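Local coordinates for ABC transporter substrate-binding protein (Rhizobium radiobacter, PDB 6TFX), which probably serves an ABC importer as its periplasmic solute-binding protein and holds the opine mannopinic acid in this structure, at residues Q372-D377 with V413-C418. Residues are numbered along the deposited sequence; the frame is centred on the assembly and turned at random.
Sequences QMIRKD and VNFSHC. With MG (magnesium ion), chain G.
I374 carries CG1 between its backbone N and carbonyl carbon (chi1 62°), and CD1 extends from there to F415. H417 keeps CG beside its backbone N (chi1 -64°), and NE2, at the ring edge, reaches D377. The two contacts join the segment 372-377, on helix 367-374, to the loop 413-418 in a family 5 solute-binding protein. I374 to D377 form a type I beta turn. D377 and H417 both have left-handed backbone conformations.

The polar link is a His-carboxylate hydrogen bond. H417 NE2 donates to D377 OD1 at 2.8 Å, with an N-H...O angle of 163°. OD1 accepts through its syn lone pair, close to the ring plane. The two groups meet tip to tip and are nearly coplanar. The other ring nitrogen, H417 ND1, is hydrogen-bonded to E405 OE2. Both imidazole nitrogens thus have a carboxylate partner, which would probably favour the protonated form. A water also bridges D377 OD1 (2.7 Å) and the carbonyl oxygen of F415 (2.8 Å).

The apolar link is I374 CD1 against F415 CZ, at 3.5 Å. V382 and Y384 of strand 381-386 touch both side chains. The R375 chain is extended from CG to NE and passes the edge of the F415 ring with its CG. F415 CZ lies over one face of the guanidinium, whose plane is almost perpendicular to the ring. R375 NH2 meets V413 CG1 at 3.4 Å and is hydrogen-bonded to Y384 OH, while NH1 is hydrogen-bonded to H371 ND1. The R375 side chain lies about 4 Å from the bound mannopinic acid.

Within the loop, N414 ties its amide to C418 twice. OD1 accepts from C418 N and ND2 donates to C418 O, each at 3.0 Å. C418 SG, with C453 SG, binds the modelled magnesium ion.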
ATOM      1  N   GLN A 372      -9.159   9.720  -5.366  1.00 15.89           N
ATOM      2  CA  GLN A 372      -9.352  10.269  -6.714  1.00 16.18           C
ATOM      3  C   GLN A 372      -9.081  11.784  -6.702  1.00 18.22           C
ATOM      4  O   GLN A 372      -8.437  12.294  -7.609  1.00 18.74           O
ATOM      5  CB  GLN A 372     -10.793   9.992  -7.164  1.00 17.93           C
ATOM      6  CG  GLN A 372     -11.052  10.337  -8.620  1.00 33.97           C
ATOM      7  CD  GLN A 372     -12.477  10.036  -8.994  1.00 55.58           C
ATOM      8  OE1 GLN A 372     -13.349  10.896  -8.895  1.00 53.66           O
ATOM      9  NE2 GLN A 372     -12.748   8.810  -9.431  1.00 43.88           N
ATOM     10  N   MET A 373      -9.588  12.500  -5.675  1.00 15.69           N
ATOM     11  CA  MET A 373      -9.424  13.956  -5.575  1.00 15.22           C
ATOM     12  C   MET A 373      -7.982  14.376  -5.464  1.00 16.32           C
ATOM     13  O   MET A 373      -7.557  15.277  -6.177  1.00 18.45           O
ATOM     14  CB  MET A 373     -10.212  14.528  -4.399  1.00 18.61           C
ATOM     15  CG  MET A 373     -11.696  14.487  -4.625  1.00 24.04           C
ATOM     16  SD  MET A 373     -12.536  15.337  -3.257  1.00 29.73           S
ATOM     17  CE  MET A 373     -12.154  17.001  -3.588  1.00 27.11           C
ATOM     18  N   ILE A 374      -7.199  13.709  -4.612  1.00 14.19           N
ATOM     19  CA  ILE A 374      -5.795  14.129  -4.456  1.00 13.74           C
ATOM     20  C   ILE A 374      -4.993  13.912  -5.728  1.00 17.57           C
ATOM     21  O   ILE A 374      -4.035  14.638  -5.976  1.00 17.22           O
ATOM     22  CB  ILE A 374      -5.163  13.459  -3.222  1.00 15.26           C
ATOM     23  CG1 ILE A 374      -5.160  11.916  -3.371  1.00 14.66           C
ATOM     24  CG2 ILE A 374      -5.919  13.909  -1.944  1.00 17.09           C
ATOM     25  CD1 ILE A 374      -4.536  11.202  -2.146  1.00 15.17           C
ATOM     26  N   ARG A 375      -5.402  12.927  -6.543  1.00 15.61           N
ATOM     27  CA  ARG A 375      -4.735  12.617  -7.819  1.00 15.58           C
ATOM     28  C   ARG A 375      -5.161  13.588  -8.943  1.00 19.12           C
ATOM     29  O   ARG A 375      -4.706  13.451 -10.077  1.00 17.83           O
ATOM     30  CB  ARG A 375      -4.968  11.144  -8.192  1.00 16.39           C
ATOM     31  CG  ARG A 375      -4.103  10.236  -7.314  1.00 15.96           C
ATOM     32  CD  ARG A 375      -4.449   8.787  -7.550  1.00 17.28           C
ATOM     33  NE  ARG A 375      -3.556   7.858  -6.858  1.00 17.49           N
ATOM     34  CZ  ARG A 375      -3.636   7.562  -5.567  1.00 18.39           C
ATOM     35  NH1 ARG A 375      -4.506   8.203  -4.784  1.00 15.95           N
ATOM     36  NH2 ARG A 375      -2.824   6.647  -5.035  1.00 14.90           N
ATOM     37  N   LYS A 376      -6.051  14.555  -8.617  1.00 16.30           N
ATOM     38  CA  LYS A 376      -6.462  15.631  -9.514  1.00 16.53           C
ATOM     39  C   LYS A 376      -5.833  16.958  -9.007  1.00 20.85           C
ATOM     40  O   LYS A 376      -6.184  18.042  -9.503  1.00 21.36           O
ATOM     41  CB  LYS A 376      -7.990  15.749  -9.584  1.00 18.23           C
ATOM     42  CG  LYS A 376      -8.645  14.623 -10.361  1.00 26.56           C
ATOM     43  CD  LYS A 376     -10.154  14.827 -10.390  1.00 41.38           C
ATOM     44  CE  LYS A 376     -10.871  13.784 -11.213  1.00 59.86           C
ATOM     45  NZ  LYS A 376     -12.347  13.871 -11.036  1.00 73.74           N
ATOM     46  N   ASP A 377      -4.922  16.869  -8.004  1.00 18.17           N
ATOM     47  CA  ASP A 377      -4.181  18.009  -7.440  1.00 18.42           C
ATOM     48  C   ASP A 377      -5.129  18.978  -6.734  1.00 21.91           C
ATOM     49  O   ASP A 377      -4.920  20.200  -6.756  1.00 23.33           O
ATOM     50  CB  ASP A 377      -3.414  18.743  -8.561  1.00 19.90           C
ATOM     51  CG  ASP A 377      -1.937  18.879  -8.362  1.00 28.86           C
ATOM     52  OD1 ASP A 377      -1.454  18.577  -7.237  1.00 26.72           O
ATOM     53  OD2 ASP A 377      -1.251  19.314  -9.323  1.00 29.93           O
ATOM     54  N   VAL A 413       2.382   9.096  -7.042  1.00 14.93           N
ATOM     55  CA  VAL A 413       1.886   9.691  -5.793  1.00 13.24           C
ATOM     56  C   VAL A 413       2.797  10.851  -5.326  1.00 15.78           C
ATOM     57  O   VAL A 413       2.900  11.096  -4.116  1.00 15.83           O
ATOM     58  CB  VAL A 413       1.674   8.621  -4.689  1.00 17.24           C
ATOM     59  CG1 VAL A 413       0.395   7.819  -4.940  1.00 18.39           C
ATOM     60  CG2 VAL A 413       2.868   7.679  -4.584  1.00 16.86           C
ATOM     61  N   ASN A 414       3.367  11.612  -6.297  1.00 13.74           N
ATOM     62  CA  ASN A 414       4.213  12.747  -5.935  1.00 13.64           C
ATOM     63  C   ASN A 414       3.283  13.946  -5.801  1.00 15.02           C
ATOM     64  O   ASN A 414       3.143  14.768  -6.721  1.00 15.40           O
ATOM     65  CB  ASN A 414       5.347  12.968  -6.935  1.00 13.43           C
ATOM     66  CG  ASN A 414       6.239  14.152  -6.611  1.00 18.13           C
ATOM     67  OD1 ASN A 414       5.981  14.931  -5.662  1.00 16.87           O
ATOM     68  ND2 ASN A 414       7.313  14.319  -7.416  1.00 17.02           N
ATOM     69  N   PHE A 415       2.650  14.019  -4.641  1.00 14.37           N
ATOM     70  CA  PHE A 415       1.698  15.107  -4.339  1.00 14.11           C
ATOM     71  C   PHE A 415       2.388  16.416  -4.035  1.00 17.82           C
ATOM     72  O   PHE A 415       1.752  17.470  -4.132  1.00 18.82           O
ATOM     73  CB  PHE A 415       0.847  14.730  -3.128  1.00 14.63           C
ATOM     74  CG  PHE A 415       0.041  13.475  -3.372  1.00 15.21           C
ATOM     75  CD1 PHE A 415      -1.009  13.471  -4.291  1.00 16.56           C
ATOM     76  CD2 PHE A 415       0.329  12.301  -2.683  1.00 16.53           C
ATOM     77  CE1 PHE A 415      -1.744  12.304  -4.527  1.00 18.42           C
ATOM     78  CE2 PHE A 415      -0.430  11.148  -2.899  1.00 19.04           C
ATOM     79  CZ  PHE A 415      -1.436  11.150  -3.840  1.00 16.73           C
ATOM     80  N   SER A 416       3.656  16.360  -3.608  1.00 15.77           N
ATOM     81  CA  SER A 416       4.385  17.584  -3.262  1.00 15.33           C
ATOM     82  C   SER A 416       4.922  18.300  -4.483  1.00 19.15           C
ATOM     83  O   SER A 416       5.329  19.458  -4.371  1.00 19.19           O
ATOM     84  CB  SER A 416       5.539  17.256  -2.314  1.00 17.87           C
ATOM     85  OG  SER A 416       6.481  16.431  -2.980  1.00 17.19           O
ATOM     86  N   HIS A 417       4.953  17.613  -5.651  1.00 16.91           N
ATOM     87  CA  HIS A 417       5.544  18.156  -6.880  1.00 16.28           C
ATOM     88  C   HIS A 417       7.066  18.343  -6.703  1.00 21.90           C
ATOM     89  O   HIS A 417       7.685  19.219  -7.311  1.00 21.04           O
ATOM     90  CB  HIS A 417       4.813  19.424  -7.365  1.00 17.16           C
ATOM     91  CG  HIS A 417       3.394  19.136  -7.759  1.00 20.98           C
ATOM     92  ND1 HIS A 417       3.003  19.135  -9.083  1.00 22.74           N
ATOM     93  CD2 HIS A 417       2.311  18.862  -6.988  1.00 22.42           C
ATOM     94  CE1 HIS A 417       1.714  18.817  -9.082  1.00 22.20           C
ATOM     95  NE2 HIS A 417       1.245  18.667  -7.849  1.00 22.06           N
ATOM     96  N   CYS A 418       7.662  17.461  -5.870  1.00 19.55           N
ATOM     97  CA  CYS A 418       9.097  17.451  -5.568  1.00 19.12           C
ATOM     98  C   CYS A 418       9.883  17.197  -6.875  1.00 21.06           C
ATOM     99  O   CYS A 418       9.467  16.378  -7.702  1.00 20.85           O
ATOM    100  CB  CYS A 418       9.367  16.357  -4.538  1.00 19.02           C
ATOM    101  SG  CYS A 418      11.122  16.112  -4.125  1.00 24.41           S
TER
HETATM  102 MG    MG G 605      11.032  17.956  -3.013  1.00 12.12          MG
HETATM  103  O   HOH W   1      -0.960  17.370  -4.880  1.00 25.10           O